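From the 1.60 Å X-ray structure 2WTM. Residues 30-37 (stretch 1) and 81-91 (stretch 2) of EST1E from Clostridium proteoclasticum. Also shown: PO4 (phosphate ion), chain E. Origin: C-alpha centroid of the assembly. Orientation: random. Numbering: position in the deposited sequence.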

# COMPACT_ATOMS: atom_id res chain seq x y z
N CYS A 30 -19.04 14.29 2.91
CA CYS A 30 -17.74 14.12 3.58
C CYS A 30 -17.58 12.69 4.03
O CYS A 30 -18.38 12.14 4.77
CB CYS A 30 -17.57 15.03 4.72
SG CYS A 30 -15.94 15.10 5.48
N ILE A 31 -16.49 12.05 3.57
CA ILE A 31 -16.05 10.75 4.03
C ILE A 31 -15.29 10.95 5.37
O ILE A 31 -14.40 11.80 5.48
CB ILE A 31 -15.17 10.06 2.99
CG1 ILE A 31 -15.98 9.76 1.71
CG2 ILE A 31 -14.65 8.72 3.50
CD1 ILE A 31 -15.14 9.45 0.47
N ILE A 32 -15.62 10.14 6.36
CA ILE A 32 -15.04 10.27 7.72
C ILE A 32 -14.44 8.94 8.11
O ILE A 32 -15.14 7.91 8.15
CB ILE A 32 -16.13 10.64 8.79
CG1 ILE A 32 -16.82 11.93 8.34
CG2 ILE A 32 -15.46 10.88 10.12
CD1 ILE A 32 -17.97 12.34 9.30
N ILE A 33 -13.17 8.95 8.46
CA ILE A 33 -12.41 7.76 8.82
C ILE A 33 -11.88 7.82 10.26
O ILE A 33 -11.17 8.75 10.67
CB ILE A 33 -11.22 7.53 7.87
CG1 ILE A 33 -11.63 7.60 6.39
CG2 ILE A 33 -10.50 6.24 8.21
CD1 ILE A 33 -12.65 6.60 5.96
N HIS A 34 -12.25 6.82 11.07
CA HIS A 34 -11.84 6.73 12.44
C HIS A 34 -10.37 6.28 12.62
O HIS A 34 -9.68 6.00 11.61
CB HIS A 34 -12.72 5.66 13.09
CG HIS A 34 -12.58 4.34 12.45
ND1 HIS A 34 -11.52 3.50 12.75
CD2 HIS A 34 -13.31 3.71 11.51
CE1 HIS A 34 -11.59 2.43 11.98
NE2 HIS A 34 -12.66 2.52 11.22
N GLY A 35 -9.94 6.17 13.88
CA GLY A 35 -8.56 5.77 14.17
C GLY A 35 -8.35 4.30 14.52
O GLY A 35 -9.24 3.45 14.38
N PHE A 36 -7.12 4.02 14.90
CA PHE A 36 -6.58 2.67 15.23
C PHE A 36 -7.28 2.20 16.48
O PHE A 36 -7.20 2.87 17.49
CB PHE A 36 -5.09 2.88 15.47
CG PHE A 36 -4.29 1.70 15.97
CD1 PHE A 36 -3.54 0.91 15.10
CD2 PHE A 36 -4.05 1.49 17.32
CE1 PHE A 36 -2.70 -0.12 15.53
CE2 PHE A 36 -3.21 0.47 17.73
CZ PHE A 36 -2.49 -0.30 16.84
N THR A 37 -7.93 1.04 16.36
CA THR A 37 -8.87 0.47 17.41
C THR A 37 -10.22 1.14 17.46
O THR A 37 -11.12 0.70 18.24
CB THR A 37 -8.31 0.37 18.87
OG1 THR A 37 -8.38 1.63 19.55
CG2 THR A 37 -6.87 -0.17 18.92
N LYS A 81 -3.93 -1.65 3.45
CA LYS A 81 -5.34 -2.09 3.43
C LYS A 81 -6.31 -0.94 3.63
O LYS A 81 -7.32 -0.84 2.89
CB LYS A 81 -5.58 -3.19 4.44
CG LYS A 81 -4.74 -4.43 4.11
CD LYS A 81 -5.06 -5.65 5.00
CE LYS A 81 -4.05 -6.83 4.81
NZ LYS A 81 -4.53 -8.07 5.52
N TRP A 82 -6.06 -0.10 4.63
CA TRP A 82 -6.88 1.06 4.84
C TRP A 82 -6.94 1.98 3.62
O TRP A 82 -8.01 2.50 3.26
CB TRP A 82 -6.43 1.86 6.09
CG TRP A 82 -6.90 1.26 7.37
CD1 TRP A 82 -7.18 -0.06 7.67
CD2 TRP A 82 -7.21 2.02 8.57
NE1 TRP A 82 -7.65 -0.15 9.01
CE2 TRP A 82 -7.70 1.12 9.54
CE3 TRP A 82 -7.20 3.39 8.87
CZ2 TRP A 82 -8.13 1.58 10.81
CZ3 TRP A 82 -7.65 3.83 10.06
CH2 TRP A 82 -8.09 2.95 11.03
N LEU A 83 -5.81 2.20 2.95
CA LEU A 83 -5.84 3.14 1.80
C LEU A 83 -6.69 2.46 0.68
O LEU A 83 -7.52 3.10 0.01
CB LEU A 83 -4.44 3.47 1.32
CG LEU A 83 -3.80 4.38 2.31
CD1 LEU A 83 -2.41 4.51 1.93
CD2 LEU A 83 -4.50 5.74 2.39
N THR A 84 -6.52 1.16 0.49
CA THR A 84 -7.39 0.36 -0.46
C THR A 84 -8.87 0.57 -0.16
O THR A 84 -9.68 0.83 -1.03
CB THR A 84 -6.92 -1.09 -0.55
OG1 THR A 84 -5.55 -1.10 -1.07
CG2 THR A 84 -7.80 -1.90 -1.43
N ASN A 85 -9.16 0.40 1.13
CA ASN A 85 -10.53 0.56 1.63
C ASN A 85 -11.08 1.94 1.30
O ASN A 85 -12.20 2.13 0.80
CB ASN A 85 -10.63 0.30 3.15
CG ASN A 85 -10.22 -1.08 3.61
OD1 ASN A 85 -10.02 -1.26 4.78
ND2 ASN A 85 -10.25 -2.06 2.72
N ILE A 86 -10.31 2.95 1.58
CA ILE A 86 -10.76 4.33 1.32
C ILE A 86 -10.94 4.61 -0.15
O ILE A 86 -11.92 5.25 -0.52
CB ILE A 86 -9.82 5.35 1.97
CG1 ILE A 86 -9.79 5.20 3.48
CG2 ILE A 86 -10.15 6.81 1.56
CD1 ILE A 86 -8.65 5.91 4.24
N LEU A 87 -10.07 4.12 -1.03
CA LEU A 87 -10.29 4.24 -2.49
C LEU A 87 -11.63 3.59 -2.85
O LEU A 87 -12.34 4.10 -3.69
CB LEU A 87 -9.12 3.59 -3.25
CG LEU A 87 -7.83 4.32 -3.16
CD1 LEU A 87 -6.76 3.57 -3.98
CD2 LEU A 87 -7.80 5.76 -3.38
N ALA A 88 -11.97 2.47 -2.21
CA ALA A 88 -13.25 1.80 -2.47
C ALA A 88 -14.42 2.67 -2.04
O ALA A 88 -15.48 2.71 -2.70
CB ALA A 88 -13.29 0.50 -1.81
N VAL A 89 -14.25 3.35 -0.92
CA VAL A 89 -15.34 4.16 -0.41
C VAL A 89 -15.46 5.38 -1.34
O VAL A 89 -16.60 5.85 -1.63
CB VAL A 89 -15.07 4.57 1.06
CG1 VAL A 89 -16.02 5.67 1.53
CG2 VAL A 89 -15.09 3.39 2.00
N VAL A 90 -14.36 6.02 -1.73
CA VAL A 90 -14.43 7.13 -2.71
C VAL A 90 -15.08 6.67 -4.04
O VAL A 90 -15.96 7.33 -4.57
CB VAL A 90 -13.05 7.66 -2.99
CG1 VAL A 90 -13.07 8.71 -4.21
CG2 VAL A 90 -12.41 8.31 -1.81
N ASP A 91 -14.78 5.48 -4.48
CA ASP A 91 -15.36 4.98 -5.76
C ASP A 91 -16.86 4.78 -5.62
O ASP A 91 -17.62 4.98 -6.61
CB ASP A 91 -14.62 3.72 -6.27
CG ASP A 91 -13.22 4.06 -6.79
OD1 ASP A 91 -12.95 5.26 -7.03
OD2 ASP A 91 -12.44 3.07 -6.93
P PO4 E . -5.91 6.23 17.29
O1 PO4 E . -7.39 6.53 17.55
O2 PO4 E . -5.72 4.96 18.08
O3 PO4 E . -5.04 7.26 18.00
O4 PO4 E . -5.50 6.17 15.79

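A helix laid against a strand usually adheres through side chains alone, because each element has already spent its backbone hydrogen bonds within its own helix or sheet. Residues 30-37 and 81-91 of EST1E illustrate the principle. Strand 30-33 and helix 81-91 run nearly antiparallel, their directions 157° apart and their axes 10.2 Å apart at closest approach. That spacing leaves room for a layer of side chains, and no hydrogen bond crosses between the stretches. Within the helix the backbone is satisfied by i to i+4 bonds, such as Val-90 N to Ile-86 O at 2.8 Å.

The strand contributes alternate residues. Cys-30 lies out of reach of the helix, whereas Ile-31 points its CA-to-CB bond toward it and meets two successive valines. Its CG2 lies 3.9 Å from CG1 of Val-89, and its CD1 comes within 3.7 Å of CG2 of Val-90. These are van der Waals contacts between branched aliphatic groups, all buried from solvent. Ile-32 again makes no contact, as expected from the alternation of side chains along a strand.

Ile-33 returns to the interface, and the antiparallel course now brings it to earlier turns of the helix. Its CD1 packs 4.0 Å from CG1 of Ile-86, a residue whose CA-to-CB bond points sideways but whose side-chain end comes nearer to the strand. The CG2 of Ile-33 sits 4.2 Å from CZ3 of Trp-82, one turn earlier. Trp-82 has the largest area covered by the other stretch, and its indole extends the contact beyond the end of the strand.

At His-34 the chain enters a loop, and the stretch 1 side of the contact changes from aliphatic to aromatic and polar. The imidazole approaches the indole obliquely, with CE1 of His-34 3.7 Å from CH2 of Trp-82 and the ring planes at 78°. His-34 ND1 donates to Gly-35 O at 2.8 Å, which ties the ring to its own loop. The same carbonyl oxygen, Gly-35 O, lies at the edge of the indole, 3.6 Å from CH2 of Trp-82, where the ring's C-H periphery carries slight positive charge.

Gly-35 also leaves space for the phosphate ion, probably from the crystallisation liquor: an ideal CB here would fall 2.3 Å from PO4 O1. Phe-36 N donates to PO4 O4 at 2.8 Å, while its side-chain end leads away from the helix. Thr-37 OG1 donates to Phe-36 O at 2.7 Å and takes no part in the packing.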